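Citrate synthase (Pyrobaculum aerophilum, PDB 2IBP) probably catalyses the condensation of oxaloacetate with acetyl-CoA and water to give citrate and CoA in the tricarboxylic acid cycle. Local coordinates at residues T160-H165 with Y360-P365; H108-L113 with A242-P247. All coordinates share one frame; numbering follows the deposited sequence.

Interaction 1: T160-H165 with Y360-P365. With ACT (acetate ion), chain C.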
# COMPACT_ATOMS: atom_id res chain seq x y z
N THR A 160 11.03 2.21 17.87
CA THR A 160 10.21 2.33 19.06
C THR A 160 8.95 1.48 18.91
O THR A 160 8.52 0.79 19.84
CB THR A 160 9.86 3.80 19.33
OG1 THR A 160 11.04 4.59 19.19
CG2 THR A 160 9.29 3.97 20.74
N ILE A 161 8.35 1.56 17.73
CA ILE A 161 7.15 0.79 17.44
C ILE A 161 7.46 -0.70 17.60
O ILE A 161 6.74 -1.43 18.29
CB ILE A 161 6.65 1.07 16.03
CG1 ILE A 161 6.16 2.51 15.90
CG2 ILE A 161 5.49 0.11 15.68
CD1 ILE A 161 5.72 2.88 14.51
N VAL A 162 8.53 -1.15 16.97
CA VAL A 162 8.94 -2.55 17.05
C VAL A 162 9.18 -3.00 18.48
O VAL A 162 8.65 -4.03 18.92
CB VAL A 162 10.17 -2.79 16.16
CG1 VAL A 162 10.70 -4.23 16.33
CG2 VAL A 162 9.86 -2.47 14.69
N ALA A 163 10.01 -2.25 19.20
CA ALA A 163 10.36 -2.60 20.57
C ALA A 163 9.15 -2.59 21.51
O ALA A 163 9.00 -3.50 22.33
CB ALA A 163 11.44 -1.66 21.10
N TYR A 164 8.26 -1.59 21.37
CA TYR A 164 7.09 -1.52 22.24
C TYR A 164 6.19 -2.73 22.00
O TYR A 164 5.70 -3.34 22.94
CB TYR A 164 6.30 -0.26 21.98
CG TYR A 164 6.84 1.00 22.63
CD1 TYR A 164 8.13 1.05 23.12
CD2 TYR A 164 6.09 2.17 22.65
CE1 TYR A 164 8.63 2.21 23.73
CE2 TYR A 164 6.59 3.34 23.21
CZ TYR A 164 7.87 3.35 23.74
OH TYR A 164 8.40 4.51 24.28
N HIS A 165 6.06 -3.11 20.74
CA HIS A 165 5.27 -4.28 20.45
C HIS A 165 5.90 -5.51 21.08
O HIS A 165 5.21 -6.34 21.70
CB HIS A 165 5.11 -4.50 18.97
CG HIS A 165 4.15 -5.59 18.65
ND1 HIS A 165 4.56 -6.90 18.52
CD2 HIS A 165 2.80 -5.60 18.59
CE1 HIS A 165 3.50 -7.66 18.32
NE2 HIS A 165 2.42 -6.90 18.36
N TYR A 360 12.03 -14.65 15.78
CA TYR A 360 11.97 -14.68 14.33
C TYR A 360 10.99 -13.66 13.76
O TYR A 360 11.25 -13.06 12.71
CB TYR A 360 11.50 -16.04 13.84
CG TYR A 360 12.46 -17.17 14.08
CD1 TYR A 360 13.73 -17.13 13.53
CD2 TYR A 360 12.04 -18.34 14.69
CE1 TYR A 360 14.60 -18.20 13.66
CE2 TYR A 360 12.91 -19.42 14.83
CZ TYR A 360 14.18 -19.35 14.30
OH TYR A 360 15.05 -20.41 14.45
N GLU A 361 9.83 -13.54 14.39
CA GLU A 361 8.78 -12.66 13.90
C GLU A 361 9.17 -11.18 13.92
O GLU A 361 8.48 -10.36 13.32
CB GLU A 361 7.46 -12.89 14.64
CG GLU A 361 7.48 -12.63 16.14
CD GLU A 361 7.91 -13.82 17.01
OE1 GLU A 361 8.48 -14.82 16.51
OE2 GLU A 361 7.66 -13.74 18.23
N TYR A 362 10.28 -10.86 14.59
CA TYR A 362 10.79 -9.48 14.61
C TYR A 362 11.88 -9.23 13.57
O TYR A 362 12.34 -8.11 13.40
CB TYR A 362 11.23 -9.04 16.01
CG TYR A 362 10.04 -8.88 16.93
CD1 TYR A 362 9.32 -7.68 16.97
CD2 TYR A 362 9.52 -9.97 17.61
CE1 TYR A 362 8.19 -7.56 17.72
CE2 TYR A 362 8.36 -9.86 18.34
CZ TYR A 362 7.68 -8.65 18.38
OH TYR A 362 6.51 -8.54 19.11
N PHE A 363 12.28 -10.27 12.84
CA PHE A 363 13.32 -10.11 11.81
C PHE A 363 12.87 -9.12 10.73
O PHE A 363 13.61 -8.20 10.37
CB PHE A 363 13.66 -11.46 11.14
CG PHE A 363 14.54 -12.36 11.97
CD1 PHE A 363 14.58 -12.27 13.36
CD2 PHE A 363 15.22 -13.42 11.36
CE1 PHE A 363 15.37 -13.14 14.12
CE2 PHE A 363 16.00 -14.28 12.11
CZ PHE A 363 16.07 -14.14 13.48
N THR A 364 11.67 -9.33 10.19
CA THR A 364 11.17 -8.44 9.14
C THR A 364 10.89 -7.04 9.67
O THR A 364 11.24 -6.07 9.01
CB THR A 364 10.02 -9.07 8.37
OG1 THR A 364 10.49 -10.30 7.79
CG2 THR A 364 9.57 -8.12 7.25
N PRO A 365 10.31 -6.92 10.87
CA PRO A 365 10.20 -5.59 11.46
C PRO A 365 11.55 -4.85 11.54
O PRO A 365 11.61 -3.65 11.27
CB PRO A 365 9.63 -5.87 12.84
CG PRO A 365 8.69 -7.01 12.57
CD PRO A 365 9.42 -7.88 11.57
C ACT C . 12.58 -17.66 17.92
O ACT C . 11.66 -16.87 17.60
OXT ACT C . 12.23 -18.74 18.45
CH3 ACT C . 14.03 -17.35 17.68
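In the largely helical citrate synthase fold, Val162 and His165 of helix 141-169 meet Pro365, at the start of helix 363-382, and Tyr362, the residue just before it. Tyr362 OH lies 2.6 Å from His165 ND1, near the plane of the imidazole, in a hydrogen bond bent to 144° that either partner could donate. The two rings meet rim to rim with their planes at 44°. With CG opposite its backbone N (chi1 -173°), the His165 ring reaches out toward Tyr362, while NE2 bonds to the carbonyl oxygen of Leu104. Beside the His165-Tyr362 bond Val162 CG1 packs against Tyr362 CD1 at 3.8 Å, and its other methyl, CG2, against Pro365 CB at 3.9 Å. Further along, Tyr360 N donates at 2.9 Å to O of an acetate ion, probably from the crystallisation liquor, whose methyl sits over the centre of the Tyr360 ring. A serine in place of Tyr360 would probably cost the acetate methyl the ring beneath it and open a gap against Leu261 and Arg258 of helix 252-263. Bonds at both ring nitrogens probably hold the imidazole against rotation, and the buried hydroxyl-imidazole pair is satisfied beside apolar contacts of Val162.

Interaction 2: H108-L113 with A242-P247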
# COMPACT_ATOMS: atom_id res chain seq x y z
N HIS A 108 0.56 -10.43 15.21
CA HIS A 108 1.85 -10.47 14.57
C HIS A 108 2.38 -9.05 14.49
O HIS A 108 1.63 -8.11 14.21
CB HIS A 108 1.75 -11.07 13.17
CG HIS A 108 3.08 -11.27 12.51
ND1 HIS A 108 3.75 -10.24 11.86
CD2 HIS A 108 3.86 -12.36 12.38
CE1 HIS A 108 4.89 -10.70 11.38
NE2 HIS A 108 4.98 -11.99 11.68
N PRO A 109 3.69 -8.86 14.75
CA PRO A 109 4.21 -7.51 14.78
C PRO A 109 4.01 -6.69 13.52
O PRO A 109 3.91 -5.48 13.62
CB PRO A 109 5.70 -7.69 15.07
CG PRO A 109 5.98 -9.13 14.99
CD PRO A 109 4.70 -9.87 15.11
N MET A 110 4.00 -7.31 12.34
CA MET A 110 3.85 -6.53 11.11
C MET A 110 2.49 -5.84 11.03
O MET A 110 2.39 -4.74 10.50
CB MET A 110 4.16 -7.34 9.87
CG MET A 110 5.64 -7.69 9.76
SD MET A 110 6.70 -6.26 9.48
CE MET A 110 6.47 -6.00 7.73
N PHE A 111 1.45 -6.45 11.60
CA PHE A 111 0.14 -5.79 11.65
C PHE A 111 0.23 -4.57 12.57
O PHE A 111 -0.34 -3.51 12.30
CB PHE A 111 -0.94 -6.73 12.15
CG PHE A 111 -1.39 -7.73 11.14
CD1 PHE A 111 -2.13 -7.33 10.04
CD2 PHE A 111 -1.17 -9.08 11.34
CE1 PHE A 111 -2.61 -8.25 9.13
CE2 PHE A 111 -1.63 -10.00 10.42
CZ PHE A 111 -2.35 -9.59 9.32
N ALA A 112 0.92 -4.75 13.69
CA ALA A 112 1.11 -3.67 14.66
C ALA A 112 1.88 -2.54 14.02
O ALA A 112 1.56 -1.37 14.26
CB ALA A 112 1.85 -4.17 15.91
N LEU A 113 2.91 -2.86 13.24
CA LEU A 113 3.68 -1.82 12.55
C LEU A 113 2.77 -1.04 11.61
O LEU A 113 2.81 0.19 11.59
CB LEU A 113 4.85 -2.37 11.75
CG LEU A 113 6.19 -2.38 12.49
CD1 LEU A 113 6.14 -3.28 13.72
CD2 LEU A 113 7.28 -2.82 11.53
N ALA A 242 2.95 -3.12 4.60
CA ALA A 242 1.95 -4.10 4.16
C ALA A 242 2.55 -5.01 3.09
O ALA A 242 2.38 -6.23 3.11
CB ALA A 242 0.73 -3.37 3.62
N ALA A 243 3.28 -4.43 2.16
CA ALA A 243 3.89 -5.24 1.11
C ALA A 243 5.02 -6.09 1.67
O ALA A 243 5.18 -7.26 1.32
CB ALA A 243 4.41 -4.35 -0.03
N LEU A 244 5.84 -5.47 2.51
CA LEU A 244 7.00 -6.13 3.09
C LEU A 244 6.63 -7.40 3.85
O LEU A 244 7.41 -8.34 3.94
CB LEU A 244 7.71 -5.16 4.02
CG LEU A 244 8.93 -5.73 4.73
CD1 LEU A 244 9.95 -6.15 3.70
CD2 LEU A 244 9.52 -4.70 5.66
N LYS A 245 5.43 -7.41 4.42
CA LYS A 245 4.94 -8.50 5.23
C LYS A 245 4.76 -9.81 4.45
O LYS A 245 4.75 -10.89 5.05
CB LYS A 245 3.57 -8.06 5.75
CG LYS A 245 2.91 -8.90 6.76
CD LYS A 245 1.63 -8.19 7.19
CE LYS A 245 0.79 -9.08 8.02
NZ LYS A 245 0.42 -10.28 7.24
N GLY A 246 4.62 -9.71 3.13
CA GLY A 246 4.34 -10.87 2.28
C GLY A 246 5.52 -11.80 2.20
O GLY A 246 6.66 -11.34 2.17
N PRO A 247 5.26 -13.11 2.15
CA PRO A 247 6.38 -14.08 2.16
C PRO A 247 7.31 -14.02 0.95
O PRO A 247 8.42 -14.57 1.01
CB PRO A 247 5.66 -15.44 2.24
CG PRO A 247 4.28 -15.17 1.75
CD PRO A 247 3.95 -13.78 2.19
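Lys245 reaches across Met110 to the ring of Phe111, its chain extended until the last torsion. Its CB lies 4.1 Å from Met110 CE, the methyl that also rests on Leu244, 3.9 Å from its CG. One atom further, Lys245 CG packs on Met110 CB at 3.7 Å, and CD keeps to the same methylene. The methionine chain is bent at both chi2 and chi3, which brings CE to Leu244 and to the backbone of Lys245 while CB stays beside the lysine chain. Lys245 CE then arrives over the centre of the Phe111 ring, 3.5 Å from the ring centroid, in a CH-pi contact. Here the chain turns (chi4 -60°), and NZ comes to 4.1 Å from that centroid, 34° off the ring normal, an off-centre cation-pi interaction. The ammonium's stronger partner is Asp232 of the second subunit, with which it forms a salt bridge, so the off-centre ring contact accompanies a charge already paired across the dimer interface. On the other segment, His108 occupies the N-cap position of helix 109-123: its ND1 accepts from Met110 N at 3.0 Å, the donor tilted 24° from the imidazole plane. The cap ties down the first turn, from which Met110 and Phe111 project. A side-chain N-cap followed by proline at N1 opens the helix, and its first turn meets residues 244-245 at the subunit interface of a helical citrate synthase dimer.

The segments of interactions 1 and 2 alternate along the chain, and the two contacts, with centres about 10 Å apart, touch one another directly. Helix 109-123 joins them: Ala112 CB packs on His165 CD2 at 3.2 Å, and Pro109 CG lies 3.2 Å from the carbonyl oxygen of Glu361. A second bridge runs from Thr364 CG2 to Leu244 CG at 3.5 Å. Interaction 1 is made within one chain, away from the annotated sites, whereas interaction 2 carries the packing on to the second subunit. In interaction 2 the side chain of Leu244 is about 10 Å from that of Asp346, predicted to be an active-site residue.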